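Local coordinates for regulatory protein PCRH (Pseudomonas aeruginosa, PDB 2XCB) that binds the chaperone-binding region of the translocator protein PopD, probably as its type III secretion chaperone, at residues Pro89-Glu94 with Gly108-Ala112; Tyr29-Asp35 with Ala60-Leu65; Asp48-Ala52 with Tyr77-Asp82; Leu21-Phe26 with Ile40-Leu44. All coordinates share one frame; numbering follows the deposited sequence. Where two conformers were deposited one is given.

Contact 1. Residues Pro89-Glu94 with Gly108-Ala112; sequences PFHAAE and GFYSA
Ala93 points its CB straight at the ring of Phe109, 3.4 Å from the ring centroid and only 6° off the ring normal, a well-centred CH-pi contact. Around it lies the tight part of an antiparallel helix pair, whose short axes run at 162° and approach to 7.5 Å. That spacing depends on Gly108: lacking a side chain, it lets Ala93 CB come to 3.8 Å from Gly108 CA, and Gly108 CA also makes a CA-H...O contact with Pro89 O at 3.6 Å. Pro89 belongs to this close packing, its CB 3.3 Å from Gly108 O and its CG against Ala112. The Phe109 side chain starts away from the partner helix, but its first torsion sets CG beside the backbone N and the ring swings back beneath Ala93. Its edge then meets the face of Phe90 in an offset edge-to-face pair, the planes 66° apart and the centroids separated by 5.5 Å. At the rim of Phe90, Ala112 CB packs against Phe90 CB at 3.6 Å.

The looser, solvent side is at Ser111, partly exposed and meeting Pro89 with its CB alone. On the far side of helix 87-98, His91 ND1 donates to Glu94 OE2 over 2.9 Å; the oxygen is nearly in the imidazole plane, while the N-H comes from above the carboxylate plane. Met132 and Val136 of helix 123-140 touch Phe109. No hydrogen bond spans the two segments, which implies that shape and aromatic complementarity join the helices, while the polar groups of helix 87-98 are used on its other side, by Gln63 and, through His91 NE2, by an acidic side chain of the bound peptide.

Contact 2. Residues Tyr29-Asp35 with Ala60-Leu65; sequences YQAGKWD and ACRQSL
Trp34 and Cys61 bring their CA atoms to 5.3 Å where the turn between helix 15-30 and helix 34-47, carried through positive phi at Gly32, faces the last turn of helix 52-64. The indole of Trp34 is clasped from both faces. Ser64 CB sits over one, 3.6 Å from the centroid of the five-membered ring and 16° off its normal, and Gly32 O lies above the opposite face, offset toward the rim. Beside the indole, Leu65 CG meets Trp34 CB at 3.9 Å, and Leu65 CD2 lies near the plane of the ring at its edge.

Tyr29 reaches the same helix by a different route. Its CG is anti to the backbone N (chi1 -176°), which extends the ring toward Ala60, so that Tyr29 CE1 rests 3.8 Å from Ala60 CB. Cys61 SG approaches the ring obliquely, 3.9 Å from Tyr29 CD1. The polar end is linked by one water in the plane of the phenol: it lies 2.7 Å from Tyr29 OH and 2.6 Å from Ser64 OG, and donates to Ala60 O at 2.8 Å. Three partners therefore fix this water, and Tyr29 OH has a further hydrogen bond to the backbone of the bound peptide, which places the bridge beside the binding surface.

Cys61 also packs on Ala37 and Phe41, extending the contact further along helix 34-47. Ala60 also touches Tyr75 of helix 68-81, and Gln63 hydrogen-bonds Tyr75 OH, so helix 52-64 is joined to the helix that follows it as well as to the turn before it.

Contact 3. Residues Asp48-Ala52 with Tyr77-Asp82; sequences DHYDA and YGALMD
Tyr77 OH donates a short 2.6 Å hydrogen bond to His49 O, the one such bond between the loop 48-52 and the end of helix 68-81. The C=O...donor angle is 152° and the hydroxyl is tilted out of the carbonyl plane. Chi1 of Tyr77 is near 180° (-176°), which sends the ring outward from the helix to the loop, and His49 O sits at the ring edge, close to the ring plane. Next to this bond, Met81 SD approaches the edge of the Tyr50 ring, near its plane and 3.8 Å from Tyr50 CD2. The bend at chi2 (-67°) turns the sulfur of Met81 toward the loop, where it also lies 3.7 Å from Tyr50 CA. Farther along, Ala52 CB fits against the helix end, 4.0 Å from Met81 CB and equally far from Asp82 CB.

The second shell shapes the loop that offers these groups. Asp48 OD2 accepts from Tyr50 N at 2.9 Å on its anti side, an Asx turn that bends the chain around His49. His49 CB in turn lies over the centre of one face of Tyr50. Asp51 caps the start of helix 52-64 and pairs with Arg53, Asp82 OD1 accepts from Asn84 N, and Phe55 meets the Tyr77 ring.

This is a surface contact built from a Met-aromatic pair and a tyrosine-to-carbonyl bond. It joins an inter-helix loop to the end of a later helix, within a helical array consistent with the tetratricopeptide-repeat fold of this chaperone family.

Contact 4. Residues Leu21-Phe26 with Ile40-Leu44; sequences LYALGF and IFQAL
Ile40 places CG1 beside its backbone N (chi1 -62°), which leaves CG2 aimed at Gly25, while Phe41 takes the same first-torsion well and slants its ring toward Tyr22. The two groups fill the space inside an antiparallel helix pair of the tetratricopeptide-repeat kind, probably the fold of this chaperone. The short axes of 21-26 and 40-44 make an angle of 150° and approach to 9.5 Å. Gly25 faces the partner helix with no side chain, and Ile40 CG2 accordingly settles 3.6 Å from Gly25 CA. The same methyl group lies 3.4 Å from Leu21 O.

Phe41 enters the groove ring-first. Its tip, Phe41 CZ, comes obliquely to 3.5 Å from Gly25 C, against the backbone between Gly25 and Phe26. Tyr22 CD1 lies at the edge of the Phe41 ring and in its plane, 3.7 Å from Phe41 CE1; the ring planes are 57° apart and the rings meet obliquely. Tyr22 OH hydrogen-bonds the backbone of the bound peptide, and its ring meets Arg53 as a cation-pi pair. Phe41 likewise packs on an apolar peptide side chain, so the aromatic half of this contact forms part of the peptide-binding surface.

Leu21 and Leu24 also meet the second subunit, packing on Leu24 and Gln20 of that chain. Within the pair, Leu24 CD2 crosses to Ile40 CD1 at 3.6 Å, the two side chains meeting at about a right angle. Leu44 spreads its methyl groups between two neighbours: CD2 reaches Leu21 CB at 3.9 Å, and CD1 reaches Tyr22 CA at 3.8 Å.

How the contacts relate
From the N terminus, contact 4 closes the first helical hairpin, joining helix 15-30 to helix 34-47. Contact 2 opens at the turn within that hairpin and ends on helix 52-64, so its loop crosses that of contact 4; the two touch where helix 52-64 lies against helix 34-47. Contact 3 begins soon after contact 4 closes, crosses contact 2 in turn, and ties the loop before helix 52-64 to the end of helix 68-81. Contact 1 follows in series and closes the hairpin of helices 87-98 and 102-117. Although its centre is about 19 Å from that of contact 2, the two touch through side chains of helices 52-64 and 87-98.

Contact 1. Residues Pro89-Glu94 with Gly108-Ala112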
loop_
_atom_site.group_PDB
_atom_site.type_symbol
_atom_site.label_atom_id
_atom_site.label_comp_id
_atom_site.label_asym_id
_atom_site.label_seq_id
_atom_site.Cartn_x
_atom_site.Cartn_y
_atom_site.Cartn_z
ATOM N N PRO A 89 -12.430 22.570 5.614
ATOM C CA PRO A 89 -12.892 23.336 6.819
ATOM C C PRO A 89 -14.184 22.752 7.372
ATOM O O PRO A 89 -14.430 22.784 8.526
ATOM C CB PRO A 89 -13.165 24.749 6.237
ATOM C CG PRO A 89 -13.121 24.611 4.745
ATOM C CD PRO A 89 -12.128 23.480 4.499
ATOM N N PHE A 90 -14.962 22.120 6.518
ATOM C CA PHE A 90 -16.183 21.496 6.989
ATOM C C PHE A 90 -15.876 20.362 7.994
ATOM O O PHE A 90 -16.380 20.417 9.162
ATOM C CB PHE A 90 -17.040 20.951 5.783
ATOM C CG PHE A 90 -18.369 20.310 6.215
ATOM C CD1 PHE A 90 -19.502 21.098 6.462
ATOM C CD2 PHE A 90 -18.470 18.895 6.422
ATOM C CE1 PHE A 90 -20.742 20.526 6.881
ATOM C CE2 PHE A 90 -19.650 18.320 6.876
ATOM C CZ PHE A 90 -20.816 19.165 7.120
ATOM N N HIS A 91 -15.041 19.365 7.605
ATOM C CA HIS A 91 -14.789 18.292 8.533
ATOM C C HIS A 91 -13.943 18.749 9.708
ATOM O O HIS A 91 -14.084 18.191 10.777
ATOM C CB HIS A 91 -14.169 17.078 7.853
ATOM C CG HIS A 91 -15.154 16.485 6.854
ATOM N ND1 HIS A 91 -16.379 16.021 7.275
ATOM C CD2 HIS A 91 -15.196 16.497 5.498
ATOM C CE1 HIS A 91 -17.113 15.655 6.205
ATOM N NE2 HIS A 91 -16.407 15.937 5.113
ATOM N N ALA A 92 -13.107 19.754 9.488
ATOM C CA ALA A 92 -12.352 20.355 10.601
ATOM C C ALA A 92 -13.347 20.957 11.638
ATOM O O ALA A 92 -13.104 20.938 12.857
ATOM C CB ALA A 92 -11.442 21.457 10.109
ATOM N N ALA A 93 -14.378 21.600 11.114
ATOM C CA ALA A 93 -15.386 22.213 11.991
ATOM C C ALA A 93 -16.071 21.124 12.827
ATOM O O ALA A 93 -16.311 21.309 14.013
ATOM C CB ALA A 93 -16.380 22.982 11.124
ATOM N N GLU A 94 -16.391 19.966 12.210
ATOM C CA GLU A 94 -16.906 18.847 13.019
ATOM C C GLU A 94 -16.003 18.395 14.178
ATOM O O GLU A 94 -16.476 18.057 15.330
ATOM C CB GLU A 94 -17.194 17.646 12.142
ATOM C CG GLU A 94 -18.331 17.911 11.155
ATOM C CD GLU A 94 -18.535 16.739 10.236
ATOM O OE1 GLU A 94 -19.710 16.559 9.859
ATOM O OE2 GLU A 94 -17.538 15.992 9.924
ATOM N N GLY A 108 -14.931 27.218 10.730
ATOM C CA GLY A 108 -14.808 26.149 9.688
ATOM C C GLY A 108 -16.061 26.051 8.829
ATOM O O GLY A 108 -15.969 25.902 7.582
ATOM N N PHE A 109 -17.220 26.058 9.495
ATOM C CA PHE A 109 -18.522 25.881 8.771
ATOM C C PHE A 109 -18.768 27.137 7.909
ATOM O O PHE A 109 -19.259 27.038 6.809
ATOM C CB PHE A 109 -19.699 25.680 9.746
ATOM C CG PHE A 109 -19.729 24.309 10.405
ATOM C CD1 PHE A 109 -19.591 23.155 9.645
ATOM C CD2 PHE A 109 -19.878 24.193 11.781
ATOM C CE1 PHE A 109 -19.587 21.861 10.245
ATOM C CE2 PHE A 109 -19.927 22.923 12.383
ATOM C CZ PHE A 109 -19.759 21.752 11.602
ATOM N N TYR A 110 -18.421 28.311 8.420
ATOM C CA TYR A 110 -18.432 29.574 7.623
ATOM C C TYR A 110 -17.572 29.500 6.326
ATOM O O TYR A 110 -18.088 29.697 5.170
ATOM C CB TYR A 110 -17.962 30.687 8.562
ATOM C CG TYR A 110 -18.045 32.115 7.976
ATOM C CD1 TYR A 110 -19.285 32.827 7.935
ATOM C CD2 TYR A 110 -16.887 32.732 7.497
ATOM C CE1 TYR A 110 -19.365 34.157 7.409
ATOM C CE2 TYR A 110 -16.934 34.065 6.947
ATOM C CZ TYR A 110 -18.165 34.766 6.941
ATOM O OH TYR A 110 -18.162 36.037 6.404
ATOM N N SER A 111 -16.284 29.131 6.489
ATOM C CA SER A 111 -15.390 28.927 5.327
ATOM C C SER A 111 -15.934 27.865 4.396
ATOM O O SER A 111 -15.943 28.069 3.189
ATOM C CB SER A 111 -13.984 28.541 5.763
ATOM O OG SER A 111 -13.400 29.616 6.467
ATOM N N ALA A 112 -16.396 26.743 4.963
ATOM C CA ALA A 112 -16.924 25.642 4.126
ATOM C C ALA A 112 -18.111 26.108 3.322
ATOM O O ALA A 112 -18.284 25.722 2.141
ATOM C CB ALA A 112 -17.300 24.407 5.011
#

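Contact 2. Residues Tyr29-Asp35 with Ala60-Leu65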
loop_
_atom_site.group_PDB
_atom_site.type_symbol
_atom_site.label_atom_id
_atom_site.label_comp_id
_atom_site.label_asym_id
_atom_site.label_seq_id
_atom_site.Cartn_x
_atom_site.Cartn_y
_atom_site.Cartn_z
ATOM N N TYR A 29 -11.083 2.425 3.765
ATOM C CA TYR A 29 -11.960 3.459 4.324
ATOM C C TYR A 29 -13.440 3.164 4.113
ATOM O O TYR A 29 -14.191 3.215 5.083
ATOM C CB TYR A 29 -11.608 4.865 3.780
ATOM C CG TYR A 29 -12.442 5.957 4.424
ATOM C CD1 TYR A 29 -12.162 6.412 5.725
ATOM C CD2 TYR A 29 -13.522 6.499 3.761
ATOM C CE1 TYR A 29 -12.976 7.406 6.325
ATOM C CE2 TYR A 29 -14.304 7.485 4.326
ATOM C CZ TYR A 29 -14.009 7.959 5.584
ATOM O OH TYR A 29 -14.845 8.896 6.143
ATOM N N GLN A 30 -13.857 2.868 2.865
ATOM C CA GLN A 30 -15.247 2.525 2.576
ATOM C C GLN A 30 -15.750 1.304 3.418
ATOM O O GLN A 30 -16.921 1.190 3.694
ATOM C CB GLN A 30 -15.479 2.222 1.062
ATOM C CG GLN A 30 -15.059 3.322 0.079
ATOM C CD GLN A 30 -15.826 4.628 0.274
ATOM O OE1 GLN A 30 -16.992 4.735 -0.100
ATOM N NE2 GLN A 30 -15.176 5.620 0.856
ATOM N N ALA A 31 -14.865 0.392 3.798
ATOM C CA ALA A 31 -15.239 -0.786 4.565
ATOM C C ALA A 31 -15.098 -0.528 6.092
ATOM O O ALA A 31 -15.214 -1.447 6.896
ATOM C CB ALA A 31 -14.379 -1.973 4.138
ATOM N N GLY A 32 -14.811 0.701 6.492
ATOM C CA GLY A 32 -14.759 1.001 7.927
ATOM C C GLY A 32 -13.538 0.448 8.598
ATOM O O GLY A 32 -13.401 0.481 9.845
ATOM N N LYS A 33 -12.581 0.034 7.779
ATOM C CA LYS A 33 -11.309 -0.436 8.273
ATOM C C LYS A 33 -10.390 0.802 8.515
ATOM O O LYS A 33 -9.399 1.023 7.756
ATOM C CB LYS A 33 -10.722 -1.469 7.281
ATOM C CG LYS A 33 -11.391 -2.892 7.320
ATOM C CD LYS A 33 -10.424 -4.003 6.811
ATOM C CE LYS A 33 -11.154 -5.293 6.377
ATOM N NZ LYS A 33 -11.797 -5.241 5.017
ATOM N N TRP A 34 -10.709 1.575 9.539
ATOM C CA TRP A 34 -10.066 2.880 9.694
ATOM C C TRP A 34 -8.588 2.869 10.083
ATOM O O TRP A 34 -7.818 3.743 9.666
ATOM C CB TRP A 34 -10.928 3.783 10.559
ATOM C CG TRP A 34 -12.339 3.948 10.032
ATOM C CD1 TRP A 34 -12.745 4.230 8.720
ATOM C CD2 TRP A 34 -13.507 3.851 10.787
ATOM N NE1 TRP A 34 -14.119 4.334 8.641
ATOM C CE2 TRP A 34 -14.616 4.107 9.901
ATOM C CE3 TRP A 34 -13.746 3.586 12.127
ATOM C CZ2 TRP A 34 -15.910 4.095 10.324
ATOM C CZ3 TRP A 34 -15.047 3.596 12.556
ATOM C CH2 TRP A 34 -16.125 3.844 11.657
ATOM N N ASP A 35 -8.181 1.882 10.889
ATOM C CA ASP A 35 -6.771 1.801 11.292
ATOM C C ASP A 35 -5.838 1.479 10.136
ATOM O O ASP A 35 -4.725 1.990 10.053
ATOM C CB ASP A 35 -6.601 0.734 12.377
ATOM C CG ASP A 35 -6.480 1.365 13.722
ATOM O OD1 ASP A 35 -5.421 2.056 13.931
ATOM O OD2 ASP A 35 -7.453 1.231 14.523
ATOM N N ALA A 60 -9.904 11.980 7.483
ATOM C CA ALA A 60 -11.155 11.304 7.617
ATOM C C ALA A 60 -10.988 10.047 8.499
ATOM O O ALA A 60 -11.864 9.723 9.339
ATOM C CB ALA A 60 -11.647 10.952 6.222
ATOM N N CYS A 61 -9.850 9.334 8.334
ATOM C CA CYS A 61 -9.587 8.145 9.143
ATOM C C CYS A 61 -9.447 8.444 10.601
ATOM O O CYS A 61 -10.025 7.756 11.413
ATOM C CB CYS A 61 -8.304 7.402 8.680
ATOM S SG CYS A 61 -8.506 6.683 7.135
ATOM N N ARG A 62 -8.691 9.483 10.907
ATOM C CA ARG A 62 -8.482 9.893 12.271
ATOM C C ARG A 62 -9.796 10.418 12.934
ATOM O O ARG A 62 -10.115 10.107 14.094
ATOM C CB ARG A 62 -7.409 10.961 12.281
ATOM C CG ARG A 62 -6.018 10.357 12.041
ATOM C CD ARG A 62 -5.012 11.423 11.711
ATOM N NE ARG A 62 -3.661 10.865 11.735
ATOM C CZ ARG A 62 -2.525 11.564 11.691
ATOM N NH1 ARG A 62 -2.499 12.900 11.531
ATOM N NH2 ARG A 62 -1.373 10.877 11.677
ATOM N N GLN A 63 -10.549 11.188 12.163
ATOM C CA GLN A 63 -11.879 11.609 12.611
ATOM C C GLN A 63 -12.739 10.415 13.032
ATOM O O GLN A 63 -13.312 10.438 14.117
ATOM C CB GLN A 63 -12.617 12.435 11.543
ATOM C CG GLN A 63 -13.807 13.245 12.161
ATOM C CD GLN A 63 -14.528 14.130 11.132
ATOM O OE1 GLN A 63 -13.960 14.520 10.145
ATOM N NE2 GLN A 63 -15.799 14.447 11.405
ATOM N N SER A 64 -12.807 9.376 12.186
ATOM C CA SER A 64 -13.653 8.214 12.441
ATOM C C SER A 64 -13.204 7.404 13.648
ATOM O O SER A 64 -14.012 6.684 14.236
ATOM C CB SER A 64 -13.695 7.328 11.222
ATOM O OG SER A 64 -14.618 7.835 10.305
ATOM N N LEU A 65 -11.924 7.524 14.001
ATOM C CA LEU A 65 -11.327 6.901 15.176
ATOM C C LEU A 65 -11.331 7.809 16.405
ATOM O O LEU A 65 -10.767 7.475 17.440
ATOM C CB LEU A 65 -9.843 6.582 14.856
ATOM C CG LEU A 65 -9.643 5.419 13.871
ATOM C CD1 LEU A 65 -8.152 5.394 13.452
ATOM C CD2 LEU A 65 -10.079 4.089 14.548
HETATM O O HOH W 1 -14.579 9.808 8.622
#

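Contact 3. Residues Asp48-Ala52 with Tyr77-Asp82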
loop_
_atom_site.group_PDB
_atom_site.type_symbol
_atom_site.label_atom_id
_atom_site.label_comp_id
_atom_site.label_asym_id
_atom_site.label_seq_id
_atom_site.Cartn_x
_atom_site.Cartn_y
_atom_site.Cartn_z
ATOM N N ASP A 48 4.019 11.602 -1.023
ATOM C CA ASP A 48 3.650 12.728 -1.837
ATOM C C ASP A 48 3.124 13.826 -0.979
ATOM O O ASP A 48 1.978 13.788 -0.590
ATOM C CB ASP A 48 2.550 12.369 -2.875
ATOM C CG ASP A 48 2.268 13.523 -3.832
ATOM O OD1 ASP A 48 1.797 13.291 -4.965
ATOM O OD2 ASP A 48 2.510 14.710 -3.473
ATOM N N HIS A 49 3.964 14.806 -0.697
ATOM C CA HIS A 49 3.629 15.856 0.265
ATOM C C HIS A 49 2.562 16.878 -0.204
ATOM O O HIS A 49 2.225 17.785 0.562
ATOM C CB HIS A 49 4.886 16.663 0.659
ATOM C CG HIS A 49 6.018 15.858 1.225
ATOM N ND1 HIS A 49 5.897 14.539 1.608
ATOM C CD2 HIS A 49 7.287 16.221 1.541
ATOM C CE1 HIS A 49 7.045 14.111 2.108
ATOM N NE2 HIS A 49 7.905 15.107 2.080
ATOM N N TYR A 50 2.019 16.753 -1.430
ATOM C CA TYR A 50 1.205 17.848 -2.019
ATOM C C TYR A 50 -0.150 17.412 -2.513
ATOM O O TYR A 50 -0.952 18.248 -2.940
ATOM C CB TYR A 50 1.946 18.549 -3.170
ATOM C CG TYR A 50 3.333 18.989 -2.766
ATOM C CD1 TYR A 50 4.450 18.273 -3.181
ATOM C CD2 TYR A 50 3.526 20.076 -1.914
ATOM C CE1 TYR A 50 5.734 18.651 -2.813
ATOM C CE2 TYR A 50 4.803 20.460 -1.515
ATOM C CZ TYR A 50 5.911 19.739 -1.993
ATOM O OH TYR A 50 7.191 20.087 -1.623
ATOM N N ASP A 51 -0.412 16.111 -2.506
ATOM C CA ASP A 51 -1.670 15.626 -3.068
ATOM C C ASP A 51 -2.749 15.739 -1.973
ATOM O O ASP A 51 -2.781 14.924 -1.053
ATOM C CB ASP A 51 -1.524 14.168 -3.595
ATOM C CG ASP A 51 -2.706 13.736 -4.375
ATOM O OD1 ASP A 51 -2.493 12.994 -5.362
ATOM O OD2 ASP A 51 -3.868 14.137 -4.017
ATOM N N ALA A 52 -3.595 16.776 -2.045
ATOM C CA ALA A 52 -4.638 16.999 -1.015
ATOM C C ALA A 52 -5.527 15.754 -0.739
ATOM O O ALA A 52 -5.993 15.573 0.375
ATOM C CB ALA A 52 -5.514 18.255 -1.365
ATOM N N TYR A 77 -3.335 20.978 6.943
ATOM C CA TYR A 77 -2.361 20.932 5.822
ATOM C C TYR A 77 -3.066 20.746 4.464
ATOM O O TYR A 77 -2.816 21.459 3.480
ATOM C CB TYR A 77 -1.278 19.889 6.076
ATOM C CG TYR A 77 -0.239 19.913 4.989
ATOM C CD1 TYR A 77 0.827 20.804 5.020
ATOM C CD2 TYR A 77 -0.317 19.026 3.905
ATOM C CE1 TYR A 77 1.840 20.828 3.983
ATOM C CE2 TYR A 77 0.689 19.062 2.856
ATOM C CZ TYR A 77 1.749 19.949 2.923
ATOM O OH TYR A 77 2.684 19.985 1.877
ATOM N N GLY A 78 -4.005 19.827 4.418
ATOM C CA GLY A 78 -4.727 19.638 3.196
ATOM C C GLY A 78 -5.296 20.935 2.616
ATOM O O GLY A 78 -5.242 21.197 1.401
ATOM N N ALA A 79 -5.979 21.701 3.468
ATOM C CA ALA A 79 -6.564 22.979 3.098
ATOM C C ALA A 79 -5.510 23.922 2.498
ATOM O O ALA A 79 -5.851 24.717 1.621
ATOM C CB ALA A 79 -7.246 23.609 4.365
ATOM N N LEU A 80 -4.246 23.864 2.977
ATOM C CA LEU A 80 -3.140 24.595 2.330
ATOM C C LEU A 80 -2.845 24.110 0.865
ATOM O O LEU A 80 -2.466 24.920 -0.023
ATOM C CB LEU A 80 -1.901 24.477 3.178
ATOM C CG LEU A 80 -1.603 25.545 4.208
ATOM C CD1 LEU A 80 -2.723 26.521 4.548
ATOM C CD2 LEU A 80 -0.915 24.960 5.420
ATOM N N MET A 81 -3.060 22.822 0.620
ATOM C CA MET A 81 -2.822 22.213 -0.666
ATOM C C MET A 81 -3.956 22.430 -1.648
ATOM O O MET A 81 -3.716 22.395 -2.852
ATOM C CB MET A 81 -2.540 20.712 -0.490
ATOM C CG MET A 81 -1.351 20.454 0.416
ATOM S SD MET A 81 0.178 21.000 -0.298
ATOM C CE MET A 81 0.523 22.447 0.802
ATOM N N ASP A 82 -5.204 22.604 -1.187
ATOM C CA ASP A 82 -6.268 22.941 -2.128
ATOM C C ASP A 82 -7.177 23.981 -1.443
ATOM O O ASP A 82 -8.077 23.620 -0.688
ATOM C CB ASP A 82 -7.070 21.712 -2.543
ATOM C CG ASP A 82 -8.194 22.065 -3.525
ATOM O OD1 ASP A 82 -8.466 23.252 -3.678
ATOM O OD2 ASP A 82 -8.796 21.172 -4.121
#

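Contact 4. Residues Leu21-Phe26 with Ile40-Leu44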
loop_
_atom_site.group_PDB
_atom_site.type_symbol
_atom_site.label_atom_id
_atom_site.label_comp_id
_atom_site.label_asym_id
_atom_site.label_seq_id
_atom_site.Cartn_x
_atom_site.Cartn_y
_atom_site.Cartn_z
ATOM N N LEU A 21 -2.356 2.456 -4.757
ATOM C CA LEU A 21 -2.267 2.493 -3.308
ATOM C C LEU A 21 -3.325 3.430 -2.700
ATOM O O LEU A 21 -3.889 3.134 -1.646
ATOM C CB LEU A 21 -0.900 3.009 -2.987
ATOM C CG LEU A 21 -0.056 2.387 -1.911
ATOM C CD1 LEU A 21 -0.400 0.895 -1.773
ATOM C CD2 LEU A 21 1.412 2.627 -2.281
ATOM N N TYR A 22 -3.594 4.557 -3.371
ATOM C CA TYR A 22 -4.713 5.393 -2.961
ATOM C C TYR A 22 -6.023 4.655 -3.038
ATOM O O TYR A 22 -6.817 4.707 -2.083
ATOM C CB TYR A 22 -4.729 6.739 -3.700
ATOM C CG TYR A 22 -6.016 7.537 -3.419
ATOM C CD1 TYR A 22 -6.140 8.277 -2.259
ATOM C CD2 TYR A 22 -7.138 7.451 -4.275
ATOM C CE1 TYR A 22 -7.296 8.998 -1.980
ATOM C CE2 TYR A 22 -8.344 8.167 -3.972
ATOM C CZ TYR A 22 -8.402 8.892 -2.840
ATOM O OH TYR A 22 -9.525 9.590 -2.556
ATOM N N ALA A 23 -6.272 3.929 -4.154
ATOM C CA ALA A 23 -7.428 3.045 -4.261
ATOM C C ALA A 23 -7.566 2.059 -3.118
ATOM O O ALA A 23 -8.703 1.752 -2.655
ATOM C CB ALA A 23 -7.393 2.235 -5.603
ATOM N N LEU A 24 -6.430 1.500 -2.713
ATOM C CA LEU A 24 -6.418 0.473 -1.670
ATOM C C LEU A 24 -6.880 1.127 -0.377
ATOM O O LEU A 24 -7.775 0.600 0.312
ATOM C CB LEU A 24 -5.024 -0.194 -1.540
ATOM C CG LEU A 24 -4.781 -1.372 -0.581
ATOM C CD1 LEU A 24 -3.713 -2.286 -1.135
ATOM C CD2 LEU A 24 -4.280 -0.893 0.735
ATOM N N GLY A 25 -6.312 2.301 -0.093
ATOM C CA GLY A 25 -6.643 3.070 1.104
ATOM C C GLY A 25 -8.067 3.523 1.113
ATOM O O GLY A 25 -8.724 3.405 2.113
ATOM N N PHE A 26 -8.546 4.048 -0.004
ATOM C CA PHE A 26 -9.936 4.439 -0.148
ATOM C C PHE A 26 -10.877 3.252 0.148
ATOM O O PHE A 26 -11.964 3.421 0.746
ATOM C CB PHE A 26 -10.144 4.925 -1.580
ATOM C CG PHE A 26 -11.598 5.192 -1.956
ATOM C CD1 PHE A 26 -12.131 6.478 -1.851
ATOM C CD2 PHE A 26 -12.405 4.190 -2.473
ATOM C CE1 PHE A 26 -13.473 6.757 -2.223
ATOM C CE2 PHE A 26 -13.734 4.455 -2.867
ATOM C CZ PHE A 26 -14.265 5.741 -2.741
ATOM N N ILE A 40 -2.297 3.392 5.418
ATOM C CA ILE A 40 -2.065 3.617 3.988
ATOM C C ILE A 40 -1.984 5.133 3.630
ATOM O O ILE A 40 -1.062 5.602 2.929
ATOM C CB ILE A 40 -3.155 2.872 3.215
ATOM C CG1 ILE A 40 -2.996 1.376 3.527
ATOM C CG2 ILE A 40 -3.092 3.203 1.704
ATOM C CD1 ILE A 40 -1.785 0.757 2.786
ATOM N N PHE A 41 -2.902 5.942 4.213
ATOM C CA PHE A 41 -2.867 7.371 3.889
ATOM C C PHE A 41 -1.647 8.069 4.485
ATOM O O PHE A 41 -1.096 8.964 3.833
ATOM C CB PHE A 41 -4.183 8.082 4.300
ATOM C CG PHE A 41 -5.336 7.678 3.476
ATOM C CD1 PHE A 41 -5.322 7.858 2.120
ATOM C CD2 PHE A 41 -6.470 7.143 4.074
ATOM C CE1 PHE A 41 -6.443 7.464 1.349
ATOM C CE2 PHE A 41 -7.538 6.784 3.338
ATOM C CZ PHE A 41 -7.524 6.908 1.997
ATOM N N GLN A 42 -1.252 7.663 5.695
ATOM C CA GLN A 42 -0.094 8.189 6.306
ATOM C C GLN A 42 1.086 7.867 5.394
ATOM O O GLN A 42 1.937 8.732 5.166
ATOM C CB GLN A 42 0.051 7.608 7.721
ATOM C CG GLN A 42 1.396 7.768 8.405
ATOM C CD GLN A 42 1.668 9.158 8.974
ATOM O OE1 GLN A 42 0.756 9.894 9.329
ATOM N NE2 GLN A 42 2.940 9.506 9.075
ATOM N N ALA A 43 1.094 6.660 4.790
ATOM C CA ALA A 43 2.234 6.320 3.898
ATOM C C ALA A 43 2.231 7.276 2.721
ATOM O O ALA A 43 3.272 7.810 2.374
ATOM C CB ALA A 43 2.153 4.823 3.396
ATOM N N LEU A 44 1.065 7.405 2.049
ATOM C CA LEU A 44 0.955 8.252 0.903
ATOM C C LEU A 44 1.297 9.747 1.146
ATOM O O LEU A 44 2.015 10.319 0.322
ATOM C CB LEU A 44 -0.406 8.125 0.273
ATOM C CG LEU A 44 -0.700 6.781 -0.389
ATOM C CD1 LEU A 44 -2.163 6.658 -0.389
ATOM C CD2 LEU A 44 -0.112 6.693 -1.852
#